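Local structure of binding domain (Hc) of Paraclostridial Mosquitocidal Protein 1 (Paraclostridium bifermentans, 6HOX) at residues S162-R167 and F218-Q223; D251-P256 and F437-E442; Q268-G273 and S291-F296; D313-K318 and V337-Y342. The protein forms the receptor-binding region of a botulinum-like neurotoxin that specifically targets Anopheles mosquitoes, a region probably responsible for host nerve cell targeting. One frame throughout, in Å; residues are numbered along the deposited sequence.

Contact 1: residues S162-R167 and F218-Q223; sequences SSNIWR and FIRLDQ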
loop_
_atom_site.group_PDB
_atom_site.type_symbol
_atom_site.label_atom_id
_atom_site.label_comp_id
_atom_site.label_asym_id
_atom_site.label_seq_id
_atom_site.Cartn_x
_atom_site.Cartn_y
_atom_site.Cartn_z
ATOM N N SER A 162 -9.251 -4.580 0.386
ATOM C CA SER A 162 -9.094 -5.236 1.668
ATOM C C SER A 162 -7.835 -6.113 1.656
ATOM O O SER A 162 -7.921 -7.342 1.684
ATOM C CB SER A 162 -10.335 -6.018 2.029
ATOM O OG SER A 162 -11.418 -5.119 2.195
ATOM N N SER A 163 -6.681 -5.438 1.629
ATOM C CA SER A 163 -5.362 -6.020 1.412
ATOM C C SER A 163 -4.374 -5.617 2.518
ATOM O O SER A 163 -3.259 -6.180 2.587
ATOM C CB SER A 163 -4.836 -5.536 0.100
ATOM O OG SER A 163 -4.690 -4.130 0.133
ATOM N N ASN A 164 -4.744 -4.594 3.302
ATOM C CA ASN A 164 -3.890 -3.919 4.285
ATOM C C ASN A 164 -2.767 -3.108 3.627
ATOM O O ASN A 164 -1.846 -2.648 4.332
ATOM C CB ASN A 164 -3.269 -4.872 5.301
ATOM C CG ASN A 164 -2.959 -4.190 6.615
ATOM O OD1 ASN A 164 -3.711 -3.323 7.049
ATOM N ND2 ASN A 164 -1.858 -4.569 7.248
ATOM N N ILE A 165 -2.860 -2.878 2.313
ATOM C CA ILE A 165 -1.897 -2.064 1.565
ATOM C C ILE A 165 -2.514 -0.682 1.321
ATOM O O ILE A 165 -3.674 -0.573 0.976
ATOM C CB ILE A 165 -1.489 -2.760 0.251
ATOM C CG1 ILE A 165 -0.879 -4.137 0.498
ATOM C CG2 ILE A 165 -0.541 -1.886 -0.565
ATOM C CD1 ILE A 165 -0.867 -5.029 -0.711
ATOM N N TRP A 166 -1.715 0.375 1.487
ATOM C CA TRP A 166 -2.156 1.765 1.188
ATOM C C TRP A 166 -2.576 1.896 -0.281
ATOM O O TRP A 166 -1.773 1.631 -1.172
ATOM C CB TRP A 166 -1.048 2.768 1.517
ATOM C CG TRP A 166 -0.956 3.107 2.974
ATOM C CD1 TRP A 166 -0.020 2.686 3.874
ATOM C CD2 TRP A 166 -1.837 3.990 3.692
ATOM N NE1 TRP A 166 -0.261 3.245 5.099
ATOM C CE2 TRP A 166 -1.365 4.055 5.017
ATOM C CE3 TRP A 166 -2.965 4.740 3.338
ATOM C CZ2 TRP A 166 -1.995 4.821 5.994
ATOM C CZ3 TRP A 166 -3.588 5.503 4.306
ATOM C CH2 TRP A 166 -3.110 5.538 5.617
ATOM N N ARG A 167 -3.821 2.327 -0.502
ATOM C CA ARG A 167 -4.387 2.568 -1.824
ATOM C C ARG A 167 -4.831 4.032 -1.927
ATOM O O ARG A 167 -5.403 4.584 -0.984
ATOM C CB ARG A 167 -5.635 1.716 -2.074
ATOM C CG ARG A 167 -5.451 0.215 -1.911
ATOM C CD ARG A 167 -4.410 -0.381 -2.832
ATOM N NE ARG A 167 -4.519 -1.833 -2.811
ATOM C CZ ARG A 167 -3.557 -2.706 -3.113
ATOM N NH1 ARG A 167 -2.358 -2.310 -3.526
ATOM N NH2 ARG A 167 -3.831 -3.996 -2.990
ATOM N N PHE A 218 -11.274 -1.666 11.417
ATOM C CA PHE A 218 -10.725 -0.342 11.604
ATOM C C PHE A 218 -10.128 0.103 10.271
ATOM O O PHE A 218 -9.665 -0.716 9.475
ATOM C CB PHE A 218 -9.691 -0.328 12.735
ATOM C CG PHE A 218 -8.400 -1.070 12.444
ATOM C CD1 PHE A 218 -8.317 -2.446 12.583
ATOM C CD2 PHE A 218 -7.265 -0.390 12.023
ATOM C CE1 PHE A 218 -7.130 -3.120 12.315
ATOM C CE2 PHE A 218 -6.072 -1.056 11.776
ATOM C CZ PHE A 218 -6.012 -2.427 11.909
ATOM N N ILE A 219 -10.135 1.408 10.028
ATOM C CA ILE A 219 -9.643 1.930 8.770
ATOM C C ILE A 219 -8.647 3.039 9.073
ATOM O O ILE A 219 -8.834 3.791 10.013
ATOM C CB ILE A 219 -10.812 2.448 7.911
ATOM C CG1 ILE A 219 -11.861 1.362 7.655
ATOM C CG2 ILE A 219 -10.307 3.068 6.623
ATOM C CD1 ILE A 219 -11.400 0.261 6.751
ATOM N N ARG A 220 -7.604 3.138 8.253
ATOM C CA ARG A 220 -6.704 4.271 8.300
ATOM C C ARG A 220 -6.933 5.098 7.036
ATOM O O ARG A 220 -7.043 4.550 5.924
ATOM C CB ARG A 220 -5.270 3.778 8.530
ATOM C CG ARG A 220 -5.075 3.242 9.939
ATOM C CD ARG A 220 -3.879 2.334 10.116
ATOM N NE ARG A 220 -4.087 1.026 9.541
ATOM C CZ ARG A 220 -3.236 0.009 9.660
ATOM N NH1 ARG A 220 -2.129 0.160 10.375
ATOM N NH2 ARG A 220 -3.508 -1.151 9.082
ATOM N N LEU A 221 -7.018 6.417 7.228
ATOM C CA LEU A 221 -7.497 7.357 6.208
ATOM C C LEU A 221 -6.634 8.623 6.256
ATOM O O LEU A 221 -6.414 9.182 7.333
ATOM C CB LEU A 221 -8.973 7.638 6.512
ATOM C CG LEU A 221 -9.790 8.366 5.445
ATOM C CD1 LEU A 221 -10.020 7.484 4.216
ATOM C CD2 LEU A 221 -11.118 8.827 6.036
ATOM N N ASP A 222 -6.131 9.063 5.097
ATOM C CA ASP A 222 -5.242 10.205 5.040
ATOM C C ASP A 222 -5.472 11.012 3.754
ATOM O O ASP A 222 -5.774 10.477 2.699
ATOM C CB ASP A 222 -3.780 9.774 5.209
ATOM C CG ASP A 222 -2.856 10.938 5.564
ATOM O OD1 ASP A 222 -3.352 11.895 6.212
ATOM O OD2 ASP A 222 -1.664 10.899 5.174
ATOM N N GLN A 223 -5.284 12.329 3.861
ATOM C CA GLN A 223 -5.390 13.255 2.735
ATOM C C GLN A 223 -6.746 13.054 2.035
ATOM O O GLN A 223 -6.802 12.875 0.806
ATOM C CB GLN A 223 -4.224 13.081 1.758
ATOM C CG GLN A 223 -2.838 13.195 2.399
ATOM C CD GLN A 223 -2.595 14.572 2.970
ATOM O OE1 GLN A 223 -2.373 14.749 4.165
ATOM N NE2 GLN A 223 -2.692 15.574 2.123
#
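Trp166 meets Arg220 with the far end of its six-membered ring. Trp166 CH2 lies 4.0 Å from Arg220 CB, and Trp166 CZ3 comes within 3.9 Å of the carbonyl Arg220 O. The same ring corner reaches along the strand as far as Asp222 CB, 4.3 Å from Trp166 CH2. The indole and the guanidinium are not stacked, their planes standing 45° apart. Beside them, Asn164 OD1 sits at the edge of the guanidinium, near its plane, 3.0 Å from Arg220 NH2, but the angle is too poor for a hydrogen bond. A bend at chi3 (-74°) turns Arg220 NE toward Asn164. Both residues share a partner, Asp441, which forms a salt bridge with Arg220 NH2, accepts a hydrogen bond from Asn164 ND2 and probably helps align them. Phe218 CE2 lies 3.4 Å above one face of the Arg220 guanidinium, offset toward its rim. Ile165 N donates to Ser163 OG at 3.1 Å, closing an ST turn, while Trp166 NE1 is held by Glu255. The loop leads into strand 167-174, and strand 89-96 pairs with both that strand and strand 218-227. Trp166 also touches Trp94 and Arg96 of strand 89-96 and Thr62 of strand 61-66, in the lectin-like N-terminal half.

Contact 2: residues D251-P256 and F437-E442; sequences DFWGEP and FVSEDE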
loop_
_atom_site.group_PDB
_atom_site.type_symbol
_atom_site.label_atom_id
_atom_site.label_comp_id
_atom_site.label_asym_id
_atom_site.label_seq_id
_atom_site.Cartn_x
_atom_site.Cartn_y
_atom_site.Cartn_z
ATOM N N ASP A 251 8.084 0.099 2.091
ATOM C CA ASP A 251 7.787 -1.252 2.490
ATOM C C ASP A 251 6.553 -1.756 1.730
ATOM O O ASP A 251 5.935 -1.042 0.952
ATOM C CB ASP A 251 7.664 -1.386 4.012
ATOM C CG ASP A 251 6.450 -0.743 4.655
ATOM O OD1 ASP A 251 5.446 -0.501 3.942
ATOM O OD2 ASP A 251 6.516 -0.505 5.882
ATOM N N PHE A 252 6.256 -3.036 1.952
ATOM C CA PHE A 252 5.222 -3.795 1.297
ATOM C C PHE A 252 3.848 -3.110 1.428
ATOM O O PHE A 252 3.005 -3.232 0.506
ATOM C CB PHE A 252 5.196 -5.190 1.924
ATOM C CG PHE A 252 4.181 -6.121 1.322
ATOM C CD1 PHE A 252 4.485 -6.843 0.173
ATOM C CD2 PHE A 252 2.924 -6.245 1.879
ATOM C CE1 PHE A 252 3.553 -7.695 -0.389
ATOM C CE2 PHE A 252 1.988 -7.093 1.312
ATOM C CZ PHE A 252 2.308 -7.827 0.193
ATOM N N TRP A 253 3.623 -2.434 2.567
ATOM C CA TRP A 253 2.367 -1.789 2.879
ATOM C C TRP A 253 2.245 -0.418 2.202
ATOM O O TRP A 253 1.131 0.136 2.175
ATOM C CB TRP A 253 2.193 -1.630 4.389
ATOM C CG TRP A 253 2.383 -2.865 5.215
ATOM C CD1 TRP A 253 3.249 -2.996 6.263
ATOM C CD2 TRP A 253 1.677 -4.117 5.111
ATOM N NE1 TRP A 253 3.126 -4.234 6.827
ATOM C CE2 TRP A 253 2.167 -4.946 6.149
ATOM C CE3 TRP A 253 0.662 -4.606 4.280
ATOM C CZ2 TRP A 253 1.715 -6.254 6.341
ATOM C CZ3 TRP A 253 0.221 -5.906 4.463
ATOM C CH2 TRP A 253 0.736 -6.711 5.485
ATOM N N GLY A 254 3.372 0.155 1.741
ATOM C CA GLY A 254 3.405 1.493 1.135
ATOM C C GLY A 254 3.885 2.598 2.077
ATOM O O GLY A 254 3.771 3.796 1.731
ATOM N N GLU A 255 4.434 2.200 3.235
ATOM C CA GLU A 255 5.010 3.106 4.232
ATOM C C GLU A 255 6.516 3.217 4.018
ATOM O O GLU A 255 7.116 2.406 3.324
ATOM C CB GLU A 255 4.618 2.642 5.633
ATOM C CG GLU A 255 3.107 2.517 5.758
ATOM C CD GLU A 255 2.568 2.606 7.171
ATOM O OE1 GLU A 255 3.295 2.241 8.110
ATOM O OE2 GLU A 255 1.412 3.025 7.318
ATOM N N PRO A 256 7.160 4.299 4.500
ATOM C CA PRO A 256 8.588 4.493 4.254
ATOM C C PRO A 256 9.419 3.303 4.763
ATOM O O PRO A 256 9.164 2.786 5.843
ATOM C CB PRO A 256 8.900 5.790 5.002
ATOM C CG PRO A 256 7.571 6.520 5.028
ATOM C CD PRO A 256 6.548 5.422 5.231
ATOM N N PHE A 437 9.987 -5.680 1.635
ATOM C CA PHE A 437 10.201 -5.798 3.059
ATOM C C PHE A 437 8.861 -5.592 3.785
ATOM O O PHE A 437 8.201 -4.580 3.579
ATOM C CB PHE A 437 11.271 -4.796 3.489
ATOM C CG PHE A 437 12.626 -5.072 2.903
ATOM C CD1 PHE A 437 13.472 -6.001 3.483
ATOM C CD2 PHE A 437 13.034 -4.443 1.731
ATOM C CE1 PHE A 437 14.712 -6.272 2.915
ATOM C CE2 PHE A 437 14.280 -4.702 1.177
ATOM C CZ PHE A 437 15.125 -5.605 1.780
ATOM N N VAL A 438 8.487 -6.559 4.640
ATOM C CA VAL A 438 7.209 -6.587 5.360
ATOM C C VAL A 438 7.475 -6.581 6.868
ATOM O O VAL A 438 8.248 -7.393 7.350
ATOM C CB VAL A 438 6.378 -7.847 5.030
ATOM C CG1 VAL A 438 4.958 -7.722 5.572
ATOM C CG2 VAL A 438 6.337 -8.166 3.553
ATOM N N SER A 439 6.719 -5.754 7.590
ATOM C CA SER A 439 6.653 -5.692 9.043
ATOM C C SER A 439 5.251 -6.142 9.467
ATOM O O SER A 439 4.283 -5.946 8.716
ATOM C CB SER A 439 6.934 -4.285 9.525
ATOM O OG SER A 439 6.186 -3.332 8.751
ATOM N N GLU A 440 5.147 -6.774 10.643
ATOM C CA GLU A 440 3.867 -7.184 11.208
ATOM C C GLU A 440 2.994 -5.942 11.435
ATOM O O GLU A 440 3.473 -4.912 11.885
ATOM C CB GLU A 440 4.118 -7.960 12.503
ATOM C CG GLU A 440 2.866 -8.543 13.126
ATOM C CD GLU A 440 3.073 -9.818 13.936
ATOM O OE1 GLU A 440 4.250 -10.252 14.086
ATOM O OE2 GLU A 440 2.050 -10.385 14.409
ATOM N N ASP A 441 1.708 -6.055 11.110
ATOM C CA ASP A 441 0.731 -4.987 11.279
ATOM C C ASP A 441 -0.597 -5.618 11.712
ATOM O O ASP A 441 -0.992 -6.676 11.250
ATOM C CB ASP A 441 0.550 -4.173 9.983
ATOM C CG ASP A 441 -0.462 -3.042 10.093
ATOM O OD1 ASP A 441 -0.113 -2.010 10.679
ATOM O OD2 ASP A 441 -1.598 -3.207 9.610
ATOM N N GLU A 442 -1.301 -4.923 12.590
ATOM C CA GLU A 442 -2.585 -5.363 13.128
ATOM C C GLU A 442 -3.581 -5.650 11.998
ATOM O O GLU A 442 -4.491 -6.468 12.147
ATOM C CB GLU A 442 -3.089 -4.267 14.073
ATOM C CG GLU A 442 -4.392 -4.607 14.755
ATOM C CD GLU A 442 -4.953 -3.490 15.616
ATOM O OE1 GLU A 442 -4.212 -2.519 15.912
ATOM O OE2 GLU A 442 -6.135 -3.586 15.965
#
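Val438 splits its methyls between two aromatic residues, CG1 anti to the backbone N (chi1 -169°) and CG2 beside it. Val438 CG2 rests 3.6 Å from Phe252 CB, these side chains lying side by side and pointing the same way, whereas CG1 meets Trp253 CZ2 at 3.6 Å, the side chains crossing at about a right angle. Trp253 turns its pyrrole edge to segment 437-442: NE1 donates to Ser439 O at 2.8 Å, the acceptor only 5° out of the ring plane, which helps hold the indole in this orientation. One indole face is packed by Phe252 CD2, 3.6 Å above the plane. A backbone bond, Phe252 N to Phe437 O at 3.0 Å, joins the turn to strand 435-438. The type I turn from Asp251 to Gly254 is braced from within, Asp251 OD1 accepting from Glu255 N and, weakly, from Trp253 N and Gly254 N. The segments come from near opposite ends of the C-terminal family region, consistent with the beta-trefoil fold, which brings its chain ends together.

Contact 3: residues Q268-G273 and S291-F296; sequences QAILGG and SRMRTF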
loop_
_atom_site.group_PDB
_atom_site.type_symbol
_atom_site.label_atom_id
_atom_site.label_comp_id
_atom_site.label_asym_id
_atom_site.label_seq_id
_atom_site.Cartn_x
_atom_site.Cartn_y
_atom_site.Cartn_z
ATOM N N GLN A 268 9.106 -10.984 -5.135
ATOM C CA GLN A 268 7.808 -10.699 -5.724
ATOM C C GLN A 268 7.259 -11.940 -6.438
ATOM O O GLN A 268 6.057 -12.119 -6.499
ATOM C CB GLN A 268 7.881 -9.497 -6.659
ATOM C CG GLN A 268 6.537 -9.136 -7.279
ATOM C CD GLN A 268 6.668 -7.909 -8.135
ATOM O OE1 GLN A 268 7.311 -7.933 -9.183
ATOM N NE2 GLN A 268 6.144 -6.799 -7.639
ATOM N N ALA A 269 8.137 -12.805 -6.953
ATOM C CA ALA A 269 7.709 -13.944 -7.749
ATOM C C ALA A 269 7.061 -15.024 -6.872
ATOM O O ALA A 269 6.308 -15.804 -7.386
ATOM C CB ALA A 269 8.869 -14.494 -8.559
ATOM N N ILE A 270 7.341 -15.051 -5.561
ATOM C CA ILE A 270 6.779 -16.048 -4.639
ATOM C C ILE A 270 6.418 -15.351 -3.337
ATOM O O ILE A 270 7.184 -15.389 -2.379
ATOM C CB ILE A 270 7.765 -17.204 -4.361
ATOM C CG1 ILE A 270 8.288 -17.827 -5.652
ATOM C CG2 ILE A 270 7.150 -18.263 -3.462
ATOM C CD1 ILE A 270 9.581 -17.209 -6.106
ATOM N N LEU A 271 5.235 -14.737 -3.311
ATOM C CA LEU A 271 4.840 -13.881 -2.197
ATOM C C LEU A 271 4.758 -14.673 -0.887
ATOM O O LEU A 271 5.167 -14.175 0.151
ATOM C CB LEU A 271 3.497 -13.234 -2.534
ATOM C CG LEU A 271 3.565 -12.198 -3.651
ATOM C CD1 LEU A 271 2.164 -11.796 -4.082
ATOM C CD2 LEU A 271 4.372 -10.990 -3.204
ATOM N N GLY A 272 4.263 -15.915 -0.968
ATOM C CA GLY A 272 4.091 -16.794 0.186
ATOM C C GLY A 272 5.305 -17.668 0.484
ATOM O O GLY A 272 5.254 -18.529 1.385
ATOM N N GLY A 273 6.412 -17.445 -0.230
ATOM C CA GLY A 273 7.658 -18.216 -0.022
ATOM C C GLY A 273 8.502 -17.611 1.098
ATOM O O GLY A 273 8.953 -16.480 0.986
ATOM N N SER A 291 11.868 -20.558 0.158
ATOM C CA SER A 291 11.216 -21.837 0.227
ATOM C C SER A 291 9.934 -21.806 -0.607
ATOM O O SER A 291 9.529 -20.750 -1.083
ATOM C CB SER A 291 10.941 -22.198 1.653
ATOM O OG SER A 291 10.663 -23.578 1.775
ATOM N N ARG A 292 9.289 -22.967 -0.749
ATOM C CA ARG A 292 8.060 -23.073 -1.534
ATOM C C ARG A 292 6.974 -22.180 -0.914
ATOM O O ARG A 292 6.960 -21.923 0.292
ATOM C CB ARG A 292 7.622 -24.537 -1.676
ATOM C CG ARG A 292 7.383 -25.273 -0.363
ATOM C CD ARG A 292 6.782 -26.659 -0.570
ATOM N NE ARG A 292 7.759 -27.707 -0.896
ATOM C CZ ARG A 292 7.801 -28.389 -2.044
ATOM N NH1 ARG A 292 6.966 -28.092 -3.026
ATOM N NH2 ARG A 292 8.673 -29.369 -2.206
ATOM N N MET A 293 6.068 -21.712 -1.776
ATOM C CA MET A 293 4.940 -20.851 -1.436
ATOM C C MET A 293 4.094 -21.522 -0.343
ATOM O O MET A 293 3.685 -22.664 -0.490
ATOM C CB MET A 293 4.093 -20.625 -2.693
ATOM C CG MET A 293 2.844 -19.772 -2.483
ATOM S SD MET A 293 3.049 -18.067 -3.044
ATOM C CE MET A 293 3.202 -18.312 -4.813
ATOM N N ARG A 294 3.871 -20.814 0.765
ATOM C CA ARG A 294 2.912 -21.209 1.789
ATOM C C ARG A 294 1.687 -20.292 1.692
ATOM O O ARG A 294 1.847 -19.078 1.584
ATOM C CB ARG A 294 3.539 -21.135 3.184
ATOM C CG ARG A 294 4.749 -22.039 3.392
ATOM C CD ARG A 294 5.371 -21.878 4.772
ATOM N NE ARG A 294 4.532 -22.475 5.800
ATOM C CZ ARG A 294 3.887 -21.822 6.763
ATOM N NH1 ARG A 294 4.076 -20.526 6.962
ATOM N NH2 ARG A 294 3.032 -22.483 7.520
ATOM N N THR A 295 0.483 -20.885 1.729
ATOM C CA THR A 295 -0.784 -20.170 1.665
ATOM C C THR A 295 -1.745 -20.727 2.717
ATOM O O THR A 295 -1.587 -21.854 3.179
ATOM C CB THR A 295 -1.423 -20.239 0.268
ATOM O OG1 THR A 295 -1.778 -21.581 -0.037
ATOM C CG2 THR A 295 -0.525 -19.720 -0.838
ATOM N N PHE A 296 -2.723 -19.906 3.105
ATOM C CA PHE A 296 -3.844 -20.352 3.906
ATOM C C PHE A 296 -5.142 -19.953 3.206
ATOM O O PHE A 296 -5.149 -19.183 2.229
ATOM C CB PHE A 296 -3.781 -19.805 5.336
ATOM C CG PHE A 296 -3.782 -18.302 5.469
ATOM C CD1 PHE A 296 -2.598 -17.580 5.379
ATOM C CD2 PHE A 296 -4.956 -17.610 5.720
ATOM C CE1 PHE A 296 -2.592 -16.199 5.525
ATOM C CE2 PHE A 296 -4.953 -16.227 5.844
ATOM C CZ PHE A 296 -3.775 -15.522 5.744
#
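Met293 reaches Gly272 through two torsions: CG is anti to the backbone N (chi1 178°), and a bend at chi2 (101°) carries SD to 3.2 Å from Gly272 N. The resulting N-H...S hydrogen bond is weak. Ile270 supplies the hydrophobic counterpart, its CG2 also anti to the backbone N and packing 3.9 Å from Met293 CB, so the methionine touches the first and third residues of the turn. This bend is a type I turn closed by Gly273 N donating to Ile270 O.

The firmer link is made by backbone. Arg294 N donates to Gly272 O at 2.7 Å, nearly straight at the hydrogen (172°), although the donor stands above the carbonyl plane. Arg294 CB also lies 3.6 Å from that oxygen, while the arginine's NH1 goes elsewhere, to His309. Having no side chains, Gly272 and Gly273 let the two backbones close in: Gly273 CA lies 3.3 Å from Ser291 O, a buried carbonyl without a hydrogen-bond partner in the model, and Gly272 CA approaches Arg294 O at 3.5 Å in a C-H...O contact.

The turn connects strand 263-267 to strand 275-280. The facing chain leaves strand 285-291, hairpin partner of 275-280, for the small pair 295-297 and 302-305. Ala269 packs on helix 427-432, and Leu271 on Ile157 from the N-terminal half.

Contact 4: residues D313-K318 and V337-Y342; sequences DVEKVK and VKFENY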
loop_
_atom_site.group_PDB
_atom_site.type_symbol
_atom_site.label_atom_id
_atom_site.label_comp_id
_atom_site.label_asym_id
_atom_site.label_seq_id
_atom_site.Cartn_x
_atom_site.Cartn_y
_atom_site.Cartn_z
ATOM N N ASP A 313 11.170 -21.304 10.892
ATOM C CA ASP A 313 12.584 -20.895 10.898
ATOM C C ASP A 313 12.812 -19.706 9.951
ATOM O O ASP A 313 13.981 -19.418 9.625
ATOM C CB ASP A 313 13.516 -22.064 10.537
ATOM C CG ASP A 313 13.461 -22.515 9.082
ATOM O OD1 ASP A 313 12.618 -22.003 8.341
ATOM O OD2 ASP A 313 14.269 -23.391 8.701
ATOM N N VAL A 314 11.726 -19.030 9.520
ATOM C CA VAL A 314 11.816 -17.884 8.623
ATOM C C VAL A 314 12.895 -16.925 9.133
ATOM O O VAL A 314 12.979 -16.660 10.300
ATOM C CB VAL A 314 10.474 -17.144 8.455
ATOM C CG1 VAL A 314 10.036 -16.459 9.736
ATOM C CG2 VAL A 314 10.543 -16.144 7.302
ATOM N N GLU A 315 13.694 -16.396 8.209
ATOM C CA GLU A 315 14.753 -15.456 8.532
ATOM C C GLU A 315 14.184 -14.042 8.597
ATOM O O GLU A 315 13.696 -13.527 7.591
ATOM C CB GLU A 315 15.852 -15.488 7.471
ATOM C CG GLU A 315 16.523 -16.843 7.336
ATOM C CD GLU A 315 17.336 -17.298 8.534
ATOM O OE1 GLU A 315 17.627 -16.468 9.417
ATOM O OE2 GLU A 315 17.691 -18.481 8.567
ATOM N N LYS A 316 14.297 -13.416 9.770
ATOM C CA LYS A 316 14.060 -11.993 9.909
ATOM C C LYS A 316 15.335 -11.242 9.493
ATOM O O LYS A 316 16.434 -11.728 9.760
ATOM C CB LYS A 316 13.668 -11.665 11.351
ATOM C CG LYS A 316 12.407 -12.368 11.833
ATOM C CD LYS A 316 11.142 -11.654 11.423
ATOM C CE LYS A 316 10.774 -10.533 12.371
ATOM N NZ LYS A 316 10.141 -9.395 11.665
ATOM N N VAL A 317 15.172 -10.063 8.867
ATOM C CA VAL A 317 16.305 -9.198 8.444
ATOM C C VAL A 317 16.107 -7.750 8.913
ATOM O O VAL A 317 14.993 -7.268 9.107
ATOM C CB VAL A 317 16.524 -9.238 6.918
ATOM C CG1 VAL A 317 16.623 -10.659 6.397
ATOM C CG2 VAL A 317 15.440 -8.477 6.156
ATOM N N LYS A 318 17.231 -7.051 9.046
ATOM C CA LYS A 318 17.275 -5.617 9.235
ATOM C C LYS A 318 18.212 -5.036 8.189
ATOM O O LYS A 318 19.264 -5.659 7.889
ATOM C CB LYS A 318 17.838 -5.250 10.609
ATOM C CG LYS A 318 16.882 -5.450 11.766
ATOM C CD LYS A 318 17.414 -4.895 13.060
ATOM C CE LYS A 318 16.409 -4.991 14.187
ATOM N NZ LYS A 318 17.015 -4.554 15.461
ATOM N N VAL A 337 22.090 -6.167 4.428
ATOM C CA VAL A 337 20.949 -6.911 4.931
ATOM C C VAL A 337 21.468 -7.928 5.950
ATOM O O VAL A 337 22.122 -8.920 5.577
ATOM C CB VAL A 337 20.184 -7.585 3.781
ATOM C CG1 VAL A 337 18.969 -8.336 4.284
ATOM C CG2 VAL A 337 19.802 -6.571 2.704
ATOM N N LYS A 338 21.166 -7.649 7.220
ATOM C CA LYS A 338 21.615 -8.398 8.372
ATOM C C LYS A 338 20.532 -9.405 8.764
ATOM O O LYS A 338 19.345 -9.057 8.932
ATOM C CB LYS A 338 21.904 -7.431 9.520
ATOM C CG LYS A 338 22.282 -8.048 10.859
ATOM C CD LYS A 338 22.406 -6.968 11.923
ATOM C CE LYS A 338 22.190 -7.458 13.338
ATOM N NZ LYS A 338 21.834 -6.338 14.246
ATOM N N PHE A 339 20.965 -10.652 8.936
ATOM C CA PHE A 339 20.096 -11.726 9.325
ATOM C C PHE A 339 20.082 -11.835 10.856
ATOM O O PHE A 339 21.037 -12.311 11.457
ATOM C CB PHE A 339 20.552 -13.000 8.624
ATOM C CG PHE A 339 20.114 -13.073 7.189
ATOM C CD1 PHE A 339 20.508 -12.107 6.273
ATOM C CD2 PHE A 339 19.300 -14.107 6.756
ATOM C CE1 PHE A 339 20.089 -12.172 4.950
ATOM C CE2 PHE A 339 18.878 -14.165 5.434
ATOM C CZ PHE A 339 19.274 -13.199 4.538
ATOM N N GLU A 340 18.959 -11.418 11.449
ATOM C CA GLU A 340 18.741 -11.273 12.881
ATOM C C GLU A 340 18.851 -12.618 13.625
ATOM O O GLU A 340 19.267 -12.641 14.790
ATOM C CB GLU A 340 17.356 -10.665 13.125
ATOM C CG GLU A 340 17.230 -9.217 12.664
ATOM C CD GLU A 340 18.110 -8.230 13.424
ATOM O OE1 GLU A 340 17.811 -7.965 14.612
ATOM O OE2 GLU A 340 19.098 -7.727 12.829
ATOM N N ASN A 341 18.449 -13.717 12.982
ATOM C CA ASN A 341 18.525 -15.062 13.581
ATOM C C ASN A 341 19.982 -15.407 13.939
ATOM O O ASN A 341 20.226 -16.170 14.852
ATOM C CB ASN A 341 17.970 -16.159 12.664
ATOM C CG ASN A 341 16.461 -16.154 12.512
ATOM O OD1 ASN A 341 15.759 -15.348 13.118
ATOM N ND2 ASN A 341 15.952 -17.057 11.693
ATOM N N TYR A 342 20.938 -14.849 13.194
ATOM C CA TYR A 342 22.355 -15.159 13.335
ATOM C C TYR A 342 23.109 -14.080 14.116
ATOM O O TYR A 342 24.224 -14.314 14.575
ATOM C CB TYR A 342 22.994 -15.314 11.958
ATOM C CG TYR A 342 22.550 -16.537 11.200
ATOM C CD1 TYR A 342 23.182 -17.752 11.400
ATOM C CD2 TYR A 342 21.507 -16.491 10.285
ATOM C CE1 TYR A 342 22.803 -18.886 10.703
ATOM C CE2 TYR A 342 21.106 -17.618 9.585
ATOM C CZ TYR A 342 21.760 -18.820 9.797
ATOM O OH TYR A 342 21.416 -19.949 9.126
HETATM O O HOH W 1 17.719 -14.164 10.196
#
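Val337 opens the contact with its CG1 branch, 3.7 Å from Val317 CB. Next, Lys338 forms an antiparallel hydrogen-bonded pair with Lys318: Lys338 N donates to Lys318 O at 2.8 Å, and Lys318 N returns the bond to Lys338 O at 2.9 Å. Phe339 opposes Val317 in the adjoining non-hydrogen-bonded pair. There Val317 CG1 stands over the ring centre, 4.0 Å from the centroid and 7° off the normal, a clear CH-pi contact, while Glu315 CB approaches the ring obliquely. Glu340 N still donates to Lys316 O, although the strand has ended. The Glu340 side chain, with chi2 (-65°) turning CD aside, crosses the extended Lys318 chain at about a right angle. Glu340 OE2 makes a salt bridge with Lys338 NZ at 3.4 Å, and OE1 a long one with Lys318 NZ at 3.6 Å, probably easing the repulsion between the two ammonium groups. Asn341 ND2 gives a weak hydrogen bond to Val314 O at 3.3 Å, and one water joins Asn341 N to Lys316 O. Finally Tyr342 CE2 lies 3.7 Å from Glu315 OE2, the ring and carboxylate planes 18° apart; Ser277 is hydrogen-bonded to both the tyrosine hydroxyl and that carboxylate. Charged lysines on one face and Val317 with Phe339 on the other, toward Leu275, make this an amphipathic antiparallel strand pair consistent with the beta-trefoil C-terminal half.

In the fold
Contact 1 belongs to the lectin-like N-terminal half and closes before contact 2 opens; contacts 3 and 4 follow one another inside the long loop that contact 2 encloses, all three within the trefoil-type C-terminal half. The centres of contacts 1 and 2 are about 12 Å apart and their residues touch directly, so this pair sits at the junction of the two halves. Contact 4 lies about 16 Å from contact 2, centre to centre, and reaches it where Phe437 packs on Val317. Contact 3, about 17 and 18 Å from the centres of contacts 2 and 4, touches neither. The series thus leads from the interdomain junction into the trefoil.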